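Long-range contacts in oligogalacturonate lyase (Vibrio parahaemolyticus RIMD 2210633, PDB 3C5M), which probably cleaves oligogalacturonides, short fragments of pectin, in a lyase reaction, and binds a manganese ion: residues D263-Y267 with E278-P283; Y127-V131 with W189-Y195. One frame throughout, in Å; residues are numbered along the deposited sequence.

How the contacts relate
Contact 1 lies toward the outside of the propeller and contact 2 deeper inside it. Their centres are about 24 Å apart and they share no elements. Contact 1 joins two neighbouring strands of one blade, in the hairpin of 264-269 and 276-281. Contact 2 joins strands of two successive blades, 124-132 and 190-196. This sets the chemistry. In contact 1 backbone hydrogen bonds tie the strands, apolar side chains fill the buried face, and E278 and V281 are exposed. In contact 2 no hydrogen bond crosses. Aromatic and aliphatic side chains do the work, and most touching residues are buried.

Contact 1: D263-Y267 with E278-P283; sequences DRVIY and EVMVMP
The Y267 ring overlaps the backbone and CB of E278, with CA over one ring face and Y267 CE1 3.6 Å from E278 CB. The glutamate runs out extended beside the tyrosine, with its CB kept near the ring. It crosses the tyrosine obliquely, and its carboxylate stands nearly perpendicular to the ring. K232 makes a cation-pi contact with the same ring.

Two backbone bonds hold the middle of the hairpin. I266 N donates to M280 O at 2.8 Å. I266 O receives V279 N at 3.0 Å. Both bonds thus fall on I266, while V279 has backbone angles of -115° and -44°, unusual for a strand. This is consistent with a classic beta bulge at V279-M280. A third bond, M282 N to R264 O, is weak and bent.

On the other face, I266 CD1 meets M280 CG at 4.0 Å. L325 of the next blade packs on both residues. M282, like M280 a selenomethionine, folds back at chi2 and chi3. This brings its CE to R264 CZ at 3.8 Å, oblique to the guanidinium. R264 NH1 also makes a weak hydrogen bond to C285 O. The M282 side chain lies about 8 Å from that of the manganese ligand H287. The pairing is that of an antiparallel beta hairpin forming the two outer strands of a four-stranded beta-propeller blade.

Contact 2: Y127-V131 with W189-Y195; sequences YGTWV and WLGHPIY
Y127 and W189 pack tightly at one end of the contact. The indole edge, led by NE1, points at a face of the tyrosine ring in an offset edge-to-face pair. The centroids of the Y127 ring and the W189 five-membered ring are 5.1 Å apart, with planes at 61°. The first torsion of Y127 is trans (chi1 174°), which carries the ring across to the tryptophan. G191 CA sits at the edge of the same ring, 4.1 Å from Y127 CE1. F158 and F161 pack on W189 as well.

The two strands are the first of successive blades in the seven-bladed propeller. Their portions 129-131 and 190-195 run nearly parallel, at 14°, but the axes of these portions come no closer than 6.6 Å and no hydrogen bond joins them. Side chains bridge the gap instead.

The middle is looser. G128 is exposed, and T129 meets the 189-195 segment through its backbone, with T129 O 4.1 Å from P193 CG. The T129 side chain lies about 10 Å from the manganese.

Packing closes up again at V131. Its CG2 lies 3.8 Å from I194 CG2, the two side chains pointing the same way. V131 O approaches the Y195 ring edge in plane, 3.6 Å from Y195 CD1.

Contact 1: D263-Y267 with E278-P283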
loop_
_atom_site.group_PDB
_atom_site.type_symbol
_atom_site.label_atom_id
_atom_site.label_comp_id
_atom_site.label_asym_id
_atom_site.label_seq_id
_atom_site.Cartn_x
_atom_site.Cartn_y
_atom_site.Cartn_z
ATOM N N ASP A 263 -17.297 17.331 4.660
ATOM C CA ASP A 263 -17.503 16.115 3.864
ATOM C C ASP A 263 -16.354 15.799 2.922
ATOM O O ASP A 263 -15.921 16.643 2.139
ATOM C CB ASP A 263 -18.796 16.196 3.057
ATOM C CG ASP A 263 -20.002 15.804 3.874
ATOM O OD1 ASP A 263 -20.340 16.549 4.824
ATOM O OD2 ASP A 263 -20.606 14.746 3.576
ATOM N N ARG A 264 -15.881 14.565 3.003
ATOM C CA ARG A 264 -14.783 14.090 2.180
ATOM C C ARG A 264 -15.351 13.405 0.945
ATOM O O ARG A 264 -16.286 12.617 1.045
ATOM C CB ARG A 264 -13.939 13.114 2.997
ATOM C CG ARG A 264 -13.444 13.709 4.307
ATOM C CD ARG A 264 -13.557 12.717 5.454
ATOM N NE ARG A 264 -12.707 11.539 5.268
ATOM C CZ ARG A 264 -11.378 11.570 5.212
ATOM N NH1 ARG A 264 -10.694 10.445 5.042
ATOM N NH2 ARG A 264 -10.731 12.723 5.327
ATOM N N VAL A 265 -14.798 13.714 -0.223
ATOM C CA VAL A 265 -15.284 13.104 -1.453
ATOM C C VAL A 265 -14.175 12.489 -2.297
ATOM O O VAL A 265 -13.104 13.072 -2.457
ATOM C CB VAL A 265 -16.057 14.125 -2.313
ATOM C CG1 VAL A 265 -17.353 14.486 -1.632
ATOM C CG2 VAL A 265 -15.225 15.369 -2.523
ATOM N N ILE A 266 -14.445 11.300 -2.829
ATOM C CA ILE A 266 -13.487 10.589 -3.659
ATOM C C ILE A 266 -13.459 11.213 -5.049
ATOM O O ILE A 266 -14.487 11.635 -5.569
ATOM C CB ILE A 266 -13.866 9.112 -3.794
ATOM C CG1 ILE A 266 -14.028 8.489 -2.408
ATOM C CG2 ILE A 266 -12.805 8.378 -4.592
ATOM C CD1 ILE A 266 -14.484 7.040 -2.421
ATOM N N TYR A 267 -12.278 11.256 -5.650
ATOM C CA TYR A 267 -12.115 11.846 -6.965
ATOM C C TYR A 267 -11.305 10.954 -7.880
ATOM O O TYR A 267 -10.422 10.242 -7.423
ATOM C CB TYR A 267 -11.406 13.197 -6.837
ATOM C CG TYR A 267 -12.318 14.387 -6.676
ATOM C CD1 TYR A 267 -12.863 15.025 -7.789
ATOM C CD2 TYR A 267 -12.641 14.877 -5.414
ATOM C CE1 TYR A 267 -13.703 16.126 -7.648
ATOM C CE2 TYR A 267 -13.481 15.975 -5.265
ATOM C CZ TYR A 267 -14.006 16.594 -6.383
ATOM O OH TYR A 267 -14.829 17.686 -6.237
ATOM N N GLU A 278 -15.475 14.292 -9.607
ATOM C CA GLU A 278 -15.986 13.686 -8.388
ATOM C C GLU A 278 -16.681 12.358 -8.694
ATOM O O GLU A 278 -17.326 12.213 -9.731
ATOM C CB GLU A 278 -16.962 14.659 -7.726
ATOM C CG GLU A 278 -17.554 14.192 -6.414
ATOM C CD GLU A 278 -18.574 15.179 -5.865
ATOM O OE1 GLU A 278 -18.203 16.357 -5.661
ATOM O OE2 GLU A 278 -19.739 14.775 -5.639
ATOM N N VAL A 279 -16.535 11.393 -7.790
ATOM C CA VAL A 279 -17.151 10.082 -7.959
ATOM C C VAL A 279 -18.206 9.799 -6.888
ATOM O O VAL A 279 -19.284 9.289 -7.196
ATOM C CB VAL A 279 -16.101 8.957 -7.925
ATOM C CG1 VAL A 279 -15.342 9.003 -6.626
ATOM C CG2 VAL A 279 -16.780 7.605 -8.087
HETATM N N MSE A 280 -17.893 10.120 -5.634
HETATM C CA MSE A 280 -18.839 9.912 -4.543
HETATM C C MSE A 280 -18.313 10.385 -3.192
HETATM O O MSE A 280 -17.157 10.789 -3.073
HETATM C CB MSE A 280 -19.227 8.438 -4.439
HETATM C CG MSE A 280 -18.244 7.572 -3.672
HETATM SE SE MSE A 280 -18.906 5.753 -3.330
HETATM C CE MSE A 280 -17.875 4.832 -4.665
ATOM N N VAL A 281 -19.175 10.338 -2.180
ATOM C CA VAL A 281 -18.802 10.747 -0.831
ATOM C C VAL A 281 -17.809 9.757 -0.262
ATOM O O VAL A 281 -17.563 8.705 -0.843
ATOM C CB VAL A 281 -20.004 10.769 0.102
ATOM C CG1 VAL A 281 -21.046 11.726 -0.429
ATOM C CG2 VAL A 281 -20.573 9.361 0.235
HETATM N N MSE A 282 -17.262 10.081 0.898
HETATM C CA MSE A 282 -16.267 9.227 1.520
HETATM C C MSE A 282 -16.585 8.996 2.974
HETATM O O MSE A 282 -16.493 9.918 3.786
HETATM C CB MSE A 282 -14.893 9.889 1.425
HETATM C CG MSE A 282 -13.829 9.102 0.672
HETATM SE SE MSE A 282 -13.010 7.670 1.642
HETATM C CE MSE A 282 -11.785 8.693 2.747
ATOM N N PRO A 283 -16.972 7.764 3.331
ATOM C CA PRO A 283 -17.283 7.491 4.736
ATOM C C PRO A 283 -16.023 7.669 5.596
ATOM O O PRO A 283 -14.901 7.624 5.087
ATOM C CB PRO A 283 -17.791 6.053 4.707
ATOM C CG PRO A 283 -17.087 5.466 3.515
ATOM C CD PRO A 283 -17.163 6.566 2.496
#

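Contact 2: Y127-V131 with W189-Y195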
loop_
_atom_site.group_PDB
_atom_site.type_symbol
_atom_site.label_atom_id
_atom_site.label_comp_id
_atom_site.label_asym_id
_atom_site.label_seq_id
_atom_site.Cartn_x
_atom_site.Cartn_y
_atom_site.Cartn_z
ATOM N N TYR A 127 13.831 5.901 0.659
ATOM C CA TYR A 127 12.609 6.406 1.282
ATOM C C TYR A 127 11.352 6.028 0.488
ATOM O O TYR A 127 11.276 6.219 -0.739
ATOM C CB TYR A 127 12.702 7.931 1.442
ATOM C CG TYR A 127 11.433 8.575 1.948
ATOM C CD1 TYR A 127 10.434 8.993 1.064
ATOM C CD2 TYR A 127 11.215 8.744 3.314
ATOM C CE1 TYR A 127 9.249 9.561 1.530
ATOM C CE2 TYR A 127 10.031 9.309 3.789
ATOM C CZ TYR A 127 9.055 9.711 2.890
ATOM O OH TYR A 127 7.874 10.237 3.362
ATOM N N GLY A 128 10.360 5.498 1.195
ATOM C CA GLY A 128 9.136 5.078 0.538
ATOM C C GLY A 128 9.188 3.605 0.159
ATOM O O GLY A 128 10.020 2.848 0.669
ATOM N N THR A 129 8.307 3.205 -0.753
ATOM C CA THR A 129 8.202 1.822 -1.226
ATOM C C THR A 129 8.432 1.689 -2.743
ATOM O O THR A 129 7.850 2.440 -3.532
ATOM C CB THR A 129 6.791 1.282 -0.925
ATOM O OG1 THR A 129 6.578 1.316 0.488
ATOM C CG2 THR A 129 6.613 -0.133 -1.452
ATOM N N TRP A 130 9.264 0.736 -3.143
ATOM C CA TRP A 130 9.507 0.499 -4.561
ATOM C C TRP A 130 8.237 -0.030 -5.231
ATOM O O TRP A 130 7.588 -0.933 -4.707
ATOM C CB TRP A 130 10.602 -0.540 -4.760
ATOM C CG TRP A 130 11.946 -0.079 -4.421
ATOM C CD1 TRP A 130 12.584 -0.219 -3.232
ATOM C CD2 TRP A 130 12.860 0.585 -5.299
ATOM N NE1 TRP A 130 13.852 0.315 -3.309
ATOM C CE2 TRP A 130 14.045 0.817 -4.568
ATOM C CE3 TRP A 130 12.787 1.012 -6.632
ATOM C CZ2 TRP A 130 15.158 1.450 -5.129
ATOM C CZ3 TRP A 130 13.889 1.642 -7.193
ATOM C CH2 TRP A 130 15.060 1.859 -6.440
ATOM N N VAL A 131 7.900 0.525 -6.393
ATOM C CA VAL A 131 6.722 0.104 -7.143
ATOM C C VAL A 131 7.128 -0.311 -8.558
ATOM O O VAL A 131 7.644 0.497 -9.326
ATOM C CB VAL A 131 5.673 1.246 -7.220
ATOM C CG1 VAL A 131 4.497 0.844 -8.108
ATOM C CG2 VAL A 131 5.170 1.573 -5.829
ATOM N N TRP A 189 10.851 17.838 -0.416
ATOM C CA TRP A 189 10.580 16.499 0.103
ATOM C C TRP A 189 9.585 15.765 -0.811
ATOM O O TRP A 189 8.395 16.068 -0.812
ATOM C CB TRP A 189 10.012 16.600 1.522
ATOM C CG TRP A 189 9.833 15.268 2.203
ATOM C CD1 TRP A 189 10.246 14.052 1.747
ATOM C CD2 TRP A 189 9.254 15.038 3.489
ATOM N NE1 TRP A 189 9.966 13.083 2.668
ATOM C CE2 TRP A 189 9.356 13.660 3.749
ATOM C CE3 TRP A 189 8.656 15.865 4.449
ATOM C CZ2 TRP A 189 8.887 13.086 4.934
ATOM C CZ3 TRP A 189 8.190 15.293 5.624
ATOM C CH2 TRP A 189 8.309 13.916 5.856
ATOM N N LEU A 190 10.085 14.802 -1.583
ATOM C CA LEU A 190 9.265 14.027 -2.517
ATOM C C LEU A 190 8.864 12.701 -1.884
ATOM O O LEU A 190 9.427 12.301 -0.868
ATOM C CB LEU A 190 10.054 13.735 -3.797
ATOM C CG LEU A 190 10.720 14.940 -4.447
ATOM C CD1 LEU A 190 11.640 14.475 -5.549
ATOM C CD2 LEU A 190 9.661 15.889 -4.957
ATOM N N GLY A 191 7.909 12.009 -2.495
ATOM C CA GLY A 191 7.506 10.740 -1.940
ATOM C C GLY A 191 6.492 9.980 -2.759
ATOM O O GLY A 191 6.017 10.456 -3.791
ATOM N N HIS A 192 6.181 8.779 -2.276
ATOM C CA HIS A 192 5.210 7.870 -2.876
ATOM C C HIS A 192 5.241 7.784 -4.401
ATOM O O HIS A 192 4.312 8.225 -5.093
ATOM C CB HIS A 192 3.787 8.238 -2.421
ATOM C CG HIS A 192 2.765 7.201 -2.765
ATOM N ND1 HIS A 192 1.478 7.519 -3.146
ATOM C CD2 HIS A 192 2.842 5.850 -2.796
ATOM C CE1 HIS A 192 0.810 6.406 -3.397
ATOM N NE2 HIS A 192 1.614 5.379 -3.193
ATOM N N PRO A 193 6.320 7.218 -4.947
ATOM C CA PRO A 193 6.438 7.085 -6.396
ATOM C C PRO A 193 5.612 5.894 -6.865
ATOM O O PRO A 193 5.653 4.817 -6.267
ATOM C CB PRO A 193 7.938 6.884 -6.594
ATOM C CG PRO A 193 8.320 6.100 -5.388
ATOM C CD PRO A 193 7.572 6.828 -4.282
ATOM N N ILE A 194 4.854 6.088 -7.933
ATOM C CA ILE A 194 4.014 5.017 -8.443
ATOM C C ILE A 194 3.872 5.026 -9.948
ATOM O O ILE A 194 3.393 5.993 -10.542
ATOM C CB ILE A 194 2.597 5.082 -7.824
ATOM C CG1 ILE A 194 2.221 6.543 -7.574
ATOM C CG2 ILE A 194 2.542 4.267 -6.527
ATOM C CD1 ILE A 194 0.828 6.733 -7.028
ATOM N N TYR A 195 4.298 3.928 -10.557
ATOM C CA TYR A 195 4.203 3.746 -11.998
ATOM C C TYR A 195 2.729 3.671 -12.365
ATOM O O TYR A 195 1.936 3.073 -11.640
ATOM C CB TYR A 195 4.870 2.429 -12.403
ATOM C CG TYR A 195 6.193 2.572 -13.102
ATOM C CD1 TYR A 195 7.351 2.004 -12.565
ATOM C CD2 TYR A 195 6.288 3.255 -14.314
ATOM C CE1 TYR A 195 8.581 2.112 -13.218
ATOM C CE2 TYR A 195 7.502 3.369 -14.977
ATOM C CZ TYR A 195 8.648 2.795 -14.425
ATOM O OH TYR A 195 9.853 2.916 -15.078
#